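Local coordinates for nitrilotriacetate monooxygenase (Burkholderia pseudomallei, PDB 3SDO), which probably acts as an FMN-dependent monooxygenase of the bacterial luciferase-like family, incorporating oxygen from O2 into an organic substrate, at residues 162-166 with 213-217; 230-236 with 262-268. All coordinates share one frame; numbering follows the deposited sequence.

Interaction 1: 162-166 with 213-217; sequences QGLWD and QPVIF
Q213 reaches from the loop before strand 215-218 across to the last turn of helix 150-165. Its CB lies 3.9 Å from CE3 of W165, and CG continues past the tryptophan CB. The chain runs extended beyond CG (chi2 -175°), which carries the amide past the indole to the helix end, its plane turned 64° from the ring. There NE2 donates to D166 OD1 at 2.8 Å, meeting the oxygen from above the carboxylate plane in a bent bond (144°). OE1 sits at the edge of the indole, 3.7 Å from W165 CE3, and accepts a hydrogen bond from a water at 2.7 Å. That water also donates to P214 O and accepts from Q162 NE2, tying both glutamine amides to the residue just ahead of the strand.

P214 lays its CD over the six-membered ring of W165, 3.5 Å from the centroid and almost exactly on the ring normal, a CH-pi contact. I216 CD1 comes in at the ring edge, 4.0 Å from CZ3. W165 NE1 bonds A110 O of helix 106-119 and the indole touches W126 of strand 124-129, packing helix 150-165, the beta-alpha-beta crossover from 124-129 to 215-218, on this TIM-barrel-type sheet.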
loop_
_atom_site.group_PDB
_atom_site.type_symbol
_atom_site.label_atom_id
_atom_site.label_comp_id
_atom_site.label_asym_id
_atom_site.label_seq_id
_atom_site.Cartn_x
_atom_site.Cartn_y
_atom_site.Cartn_z
ATOM N N GLN A 162 -9.402 -11.711 -9.885
ATOM C CA GLN A 162 -8.919 -12.101 -11.190
ATOM C C GLN A 162 -9.912 -11.774 -12.318
ATOM O O GLN A 162 -9.501 -11.349 -13.389
ATOM C CB GLN A 162 -8.515 -13.586 -11.193
ATOM C CG GLN A 162 -7.227 -13.833 -10.419
ATOM C CD GLN A 162 -6.799 -15.281 -10.463
ATOM O OE1 GLN A 162 -7.639 -16.167 -10.454
ATOM N NE2 GLN A 162 -5.498 -15.525 -10.514
ATOM N N GLY A 163 -11.211 -11.977 -12.082
ATOM C CA GLY A 163 -12.236 -11.515 -12.999
ATOM C C GLY A 163 -12.162 -10.020 -13.274
ATOM O O GLY A 163 -12.232 -9.574 -14.429
ATOM N N LEU A 164 -12.013 -9.230 -12.218
ATOM C CA LEU A 164 -11.872 -7.762 -12.380
ATOM C C LEU A 164 -10.636 -7.385 -13.174
ATOM O O LEU A 164 -10.658 -6.432 -13.974
ATOM C CB LEU A 164 -11.839 -7.057 -11.022
ATOM C CG LEU A 164 -13.148 -7.056 -10.240
ATOM C CD1 LEU A 164 -12.885 -6.617 -8.807
ATOM C CD2 LEU A 164 -14.191 -6.144 -10.886
ATOM N N TRP A 165 -9.563 -8.137 -12.971
ATOM C CA TRP A 165 -8.316 -7.893 -13.705
ATOM C C TRP A 165 -8.446 -8.164 -15.202
ATOM O O TRP A 165 -7.586 -7.755 -15.961
ATOM C CB TRP A 165 -7.146 -8.715 -13.140
ATOM C CG TRP A 165 -6.588 -8.192 -11.848
ATOM C CD1 TRP A 165 -6.652 -6.893 -11.377
ATOM C CD2 TRP A 165 -5.862 -8.942 -10.852
ATOM N NE1 TRP A 165 -6.018 -6.810 -10.151
ATOM C CE2 TRP A 165 -5.528 -8.046 -9.810
ATOM C CE3 TRP A 165 -5.477 -10.280 -10.735
ATOM C CZ2 TRP A 165 -4.818 -8.449 -8.681
ATOM C CZ3 TRP A 165 -4.767 -10.687 -9.599
ATOM C CH2 TRP A 165 -4.438 -9.781 -8.597
ATOM N N ASP A 166 -9.490 -8.866 -15.631
ATOM C CA ASP A 166 -9.712 -9.054 -17.063
ATOM C C ASP A 166 -10.763 -8.093 -17.636
ATOM O O ASP A 166 -11.259 -8.314 -18.737
ATOM C CB ASP A 166 -10.046 -10.531 -17.354
ATOM C CG ASP A 166 -8.806 -11.442 -17.280
ATOM O OD1 ASP A 166 -7.675 -10.912 -17.138
ATOM O OD2 ASP A 166 -8.949 -12.689 -17.402
ATOM N N GLN A 213 -1.602 -10.054 -15.385
ATOM C CA GLN A 213 -2.106 -9.905 -14.042
ATOM C C GLN A 213 -0.972 -10.150 -13.053
ATOM O O GLN A 213 0.015 -10.844 -13.373
ATOM C CB GLN A 213 -3.161 -10.965 -13.734
ATOM C CG GLN A 213 -4.356 -11.011 -14.654
ATOM C CD GLN A 213 -5.391 -12.026 -14.170
ATOM O OE1 GLN A 213 -5.110 -12.864 -13.296
ATOM N NE2 GLN A 213 -6.590 -11.943 -14.722
ATOM N N PRO A 214 -1.133 -9.644 -11.823
ATOM C CA PRO A 214 -0.145 -9.932 -10.810
ATOM C C PRO A 214 -0.058 -11.431 -10.503
ATOM O O PRO A 214 -1.043 -12.159 -10.672
ATOM C CB PRO A 214 -0.651 -9.157 -9.590
ATOM C CG PRO A 214 -1.545 -8.121 -10.110
ATOM C CD PRO A 214 -2.126 -8.644 -11.372
ATOM N N VAL A 215 1.127 -11.871 -10.097
ATOM C CA VAL A 215 1.387 -13.276 -9.761
ATOM C C VAL A 215 0.772 -13.642 -8.384
ATOM O O VAL A 215 0.871 -12.865 -7.394
ATOM C CB VAL A 215 2.894 -13.554 -9.774
ATOM C CG1 VAL A 215 3.201 -15.038 -9.496
ATOM C CG2 VAL A 215 3.487 -13.131 -11.136
ATOM N N ILE A 216 0.110 -14.794 -8.323
ATOM C CA ILE A 216 -0.519 -15.226 -7.080
ATOM C C ILE A 216 0.413 -16.155 -6.310
ATOM O O ILE A 216 0.831 -17.216 -6.818
ATOM C CB ILE A 216 -1.865 -15.950 -7.326
ATOM C CG1 ILE A 216 -2.821 -15.071 -8.121
ATOM C CG2 ILE A 216 -2.524 -16.384 -5.993
ATOM C CD1 ILE A 216 -3.037 -13.665 -7.574
ATOM N N PHE A 217 0.725 -15.732 -5.085
ATOM C CA PHE A 217 1.465 -16.507 -4.107
ATOM C C PHE A 217 0.490 -17.000 -3.047
ATOM O O PHE A 217 -0.482 -16.309 -2.703
ATOM C CB PHE A 217 2.539 -15.636 -3.442
ATOM C CG PHE A 217 3.739 -15.388 -4.309
ATOM C CD1 PHE A 217 3.656 -14.574 -5.406
ATOM C CD2 PHE A 217 4.955 -15.958 -3.994
ATOM C CE1 PHE A 217 4.751 -14.346 -6.187
ATOM C CE2 PHE A 217 6.058 -15.770 -4.789
ATOM C CZ PHE A 217 5.956 -14.976 -5.888
HETATM O O HOH W 1 -3.473 -13.444 -11.181
#

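Interaction 2: 230-236 with 262-268; sequences GRSADAV and RNPDHVK
G230, in the last turn of helix 223-232, offers its carbonyl to R262, the opening contact of a helix-to-strand turn in the parallel sheet of this TIM-barrel-type fold. R262 NH1 reaches G230 O at 2.9 Å in a nearly straight bond (170°); G230 O lies in the guanidinium plane, while NH1 stands above the plane of the carbonyl. At R231 it is again the backbone that meets the arginine, R262 CD lying 3.5 Å from R231 O. S232 then places its CA over one face of the guanidinium; its hydroxyl serves elsewhere, bonded to Q218 and L228.

A233 O is the main target. NH1 and NH2 of R262 both point at this one oxygen, end-on and from the same face of its carbonyl plane, NH1 at 2.8 Å. A bend at chi3 (73°) turns the head of the arginine onto the carbonyls of G230 and A233. The side chain of D234 adds a long ion pair, OD1 to R262 NH2 at 3.9 Å, with OD1 at the guanidinium edge and the carboxylate plane turned well away; a water bridges the same OD1 to H266 O. The other oxygen, OD2, is bonded to I216 N.

From here the contact becomes a sheet. D234 O accepts from K268 N, and A235 pairs with K268 as the parallel bridge by which strands 235-238 and 268-277 begin side by side. V236 CG2 packs against V267 CG1, and both valines touch V253 of helix 243-259, the helix of this beta-alpha-beta crossover. V236 N donates to K268 O at 2.7 Å, nearly in line with the carbonyl bond.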
loop_
_atom_site.group_PDB
_atom_site.type_symbol
_atom_site.label_atom_id
_atom_site.label_comp_id
_atom_site.label_asym_id
_atom_site.label_seq_id
_atom_site.Cartn_x
_atom_site.Cartn_y
_atom_site.Cartn_z
ATOM N N GLY A 230 -3.083 -25.543 -5.364
ATOM C CA GLY A 230 -3.124 -26.304 -6.622
ATOM C C GLY A 230 -4.110 -25.756 -7.644
ATOM O O GLY A 230 -3.814 -25.735 -8.846
ATOM N N ARG A 231 -5.263 -25.281 -7.170
ATOM C CA ARG A 231 -6.289 -24.731 -8.051
ATOM C C ARG A 231 -6.022 -23.301 -8.492
ATOM O O ARG A 231 -6.569 -22.876 -9.513
ATOM C CB ARG A 231 -7.645 -24.744 -7.362
ATOM C CG ARG A 231 -8.252 -26.142 -7.263
ATOM C CD ARG A 231 -9.271 -26.227 -6.150
ATOM N NE ARG A 231 -10.180 -25.084 -6.154
ATOM C CZ ARG A 231 -10.649 -24.475 -5.056
ATOM N NH1 ARG A 231 -10.302 -24.872 -3.826
ATOM N NH2 ARG A 231 -11.479 -23.450 -5.188
ATOM N N SER A 232 -5.223 -22.546 -7.725
ATOM C CA SER A 232 -5.162 -21.079 -7.956
ATOM C C SER A 232 -3.816 -20.367 -7.742
ATOM O O SER A 232 -3.695 -19.205 -8.106
ATOM C CB SER A 232 -6.248 -20.364 -7.127
ATOM O OG SER A 232 -5.942 -20.398 -5.723
ATOM N N ALA A 233 -2.802 -21.028 -7.199
ATOM C CA ALA A 233 -1.515 -20.337 -6.984
ATOM C C ALA A 233 -0.568 -20.468 -8.179
ATOM O O ALA A 233 -0.548 -21.504 -8.846
ATOM C CB ALA A 233 -0.851 -20.863 -5.735
ATOM N N ASP A 234 0.226 -19.426 -8.419
ATOM C CA ASP A 234 1.369 -19.471 -9.351
ATOM C C ASP A 234 2.639 -19.887 -8.630
ATOM O O ASP A 234 3.554 -20.442 -9.242
ATOM C CB ASP A 234 1.599 -18.100 -9.978
ATOM C CG ASP A 234 0.407 -17.627 -10.768
ATOM O OD1 ASP A 234 -0.025 -18.376 -11.661
ATOM O OD2 ASP A 234 -0.092 -16.514 -10.514
ATOM N N ALA A 235 2.705 -19.585 -7.334
ATOM C CA ALA A 235 3.881 -19.862 -6.524
ATOM C C ALA A 235 3.414 -20.112 -5.096
ATOM O O ALA A 235 2.494 -19.458 -4.622
ATOM C CB ALA A 235 4.857 -18.693 -6.562
ATOM N N VAL A 236 4.025 -21.089 -4.441
ATOM C CA VAL A 236 3.613 -21.529 -3.147
ATOM C C VAL A 236 4.829 -21.585 -2.272
ATOM O O VAL A 236 5.863 -22.088 -2.675
ATOM C CB VAL A 236 2.950 -22.927 -3.220
ATOM C CG1 VAL A 236 2.438 -23.361 -1.843
ATOM C CG2 VAL A 236 1.806 -22.918 -4.265
ATOM N N ARG A 262 -4.410 -28.006 -14.245
ATOM C CA ARG A 262 -3.372 -27.019 -14.506
ATOM C C ARG A 262 -2.043 -27.707 -14.789
ATOM O O ARG A 262 -1.853 -28.873 -14.482
ATOM C CB ARG A 262 -3.246 -26.049 -13.331
ATOM C CG ARG A 262 -4.503 -25.237 -13.036
ATOM C CD ARG A 262 -4.341 -24.423 -11.774
ATOM N NE ARG A 262 -3.433 -23.294 -11.971
ATOM C CZ ARG A 262 -2.580 -22.808 -11.066
ATOM N NH1 ARG A 262 -2.446 -23.333 -9.848
ATOM N NH2 ARG A 262 -1.849 -21.764 -11.395
ATOM N N ASN A 263 -1.116 -26.969 -15.374
ATOM C CA ASN A 263 0.211 -27.497 -15.665
ATOM C C ASN A 263 1.088 -27.250 -14.432
ATOM O O ASN A 263 1.342 -26.092 -14.093
ATOM C CB ASN A 263 0.775 -26.788 -16.902
ATOM C CG ASN A 263 2.146 -27.287 -17.282
ATOM O OD1 ASN A 263 2.777 -28.026 -16.526
ATOM N ND2 ASN A 263 2.626 -26.885 -18.471
ATOM N N PRO A 264 1.516 -28.333 -13.735
ATOM C CA PRO A 264 2.259 -28.168 -12.476
ATOM C C PRO A 264 3.636 -27.537 -12.656
ATOM O O PRO A 264 4.213 -27.031 -11.689
ATOM C CB PRO A 264 2.400 -29.591 -11.951
ATOM C CG PRO A 264 2.187 -30.481 -13.105
ATOM C CD PRO A 264 1.301 -29.760 -14.063
ATOM N N ASP A 265 4.150 -27.574 -13.886
ATOM C CA ASP A 265 5.404 -26.917 -14.263
ATOM C C ASP A 265 5.335 -25.406 -13.959
ATOM O O ASP A 265 6.348 -24.772 -13.711
ATOM C CB ASP A 265 5.619 -27.183 -15.776
ATOM C CG ASP A 265 6.988 -26.750 -16.315
ATOM O OD1 ASP A 265 7.942 -26.569 -15.539
ATOM O OD2 ASP A 265 7.091 -26.628 -17.576
ATOM N N HIS A 266 4.133 -24.833 -13.974
ATOM C CA HIS A 266 3.963 -23.392 -13.759
ATOM C C HIS A 266 3.410 -23.076 -12.373
ATOM O O HIS A 266 2.905 -21.980 -12.138
ATOM C CB HIS A 266 3.061 -22.794 -14.825
ATOM C CG HIS A 266 3.535 -23.061 -16.213
ATOM N ND1 HIS A 266 4.855 -22.919 -16.577
ATOM C CD2 HIS A 266 2.872 -23.460 -17.324
ATOM C CE1 HIS A 266 4.990 -23.242 -17.849
ATOM N NE2 HIS A 266 3.805 -23.582 -18.327
ATOM N N VAL A 267 3.498 -24.033 -11.461
ATOM C CA VAL A 267 3.196 -23.758 -10.056
ATOM C C VAL A 267 4.476 -23.952 -9.309
ATOM O O VAL A 267 4.880 -25.089 -9.042
ATOM C CB VAL A 267 2.141 -24.693 -9.492
ATOM C CG1 VAL A 267 1.834 -24.300 -8.002
ATOM C CG2 VAL A 267 0.891 -24.702 -10.404
ATOM N N LYS A 268 5.128 -22.840 -8.989
ATOM C CA LYS A 268 6.454 -22.875 -8.397
ATOM C C LYS A 268 6.380 -23.127 -6.885
ATOM O O LYS A 268 5.561 -22.519 -6.179
ATOM C CB LYS A 268 7.176 -21.547 -8.657
ATOM C CG LYS A 268 7.214 -21.103 -10.121
ATOM C CD LYS A 268 7.978 -22.078 -11.018
ATOM C CE LYS A 268 8.172 -21.449 -12.376
ATOM N NZ LYS A 268 8.885 -22.279 -13.358
HETATM O O HOH W 2 0.916 -20.481 -13.178
#

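The two interactions meet on neighbouring strands of one parallel sheet, 215-218 in interaction 1 and 235-238 in interaction 2. They are joined by I216 O and A235 N, 3.1 Å apart and probably hydrogen-bonded, while V215 CG1 packs on D234 CB and F217 packs on A235. Interaction 1 is buried and sets the end of helix 150-165 against the start of a strand, through an indole and its apolar neighbours, with a glutamine amide, the D166 carboxylate and a water on the polar side. Interaction 2 is partly buried, with exposed R231 at its margin, and is carried mostly by backbone carbonyls, some gripped by an arginine and others used in strand pairing.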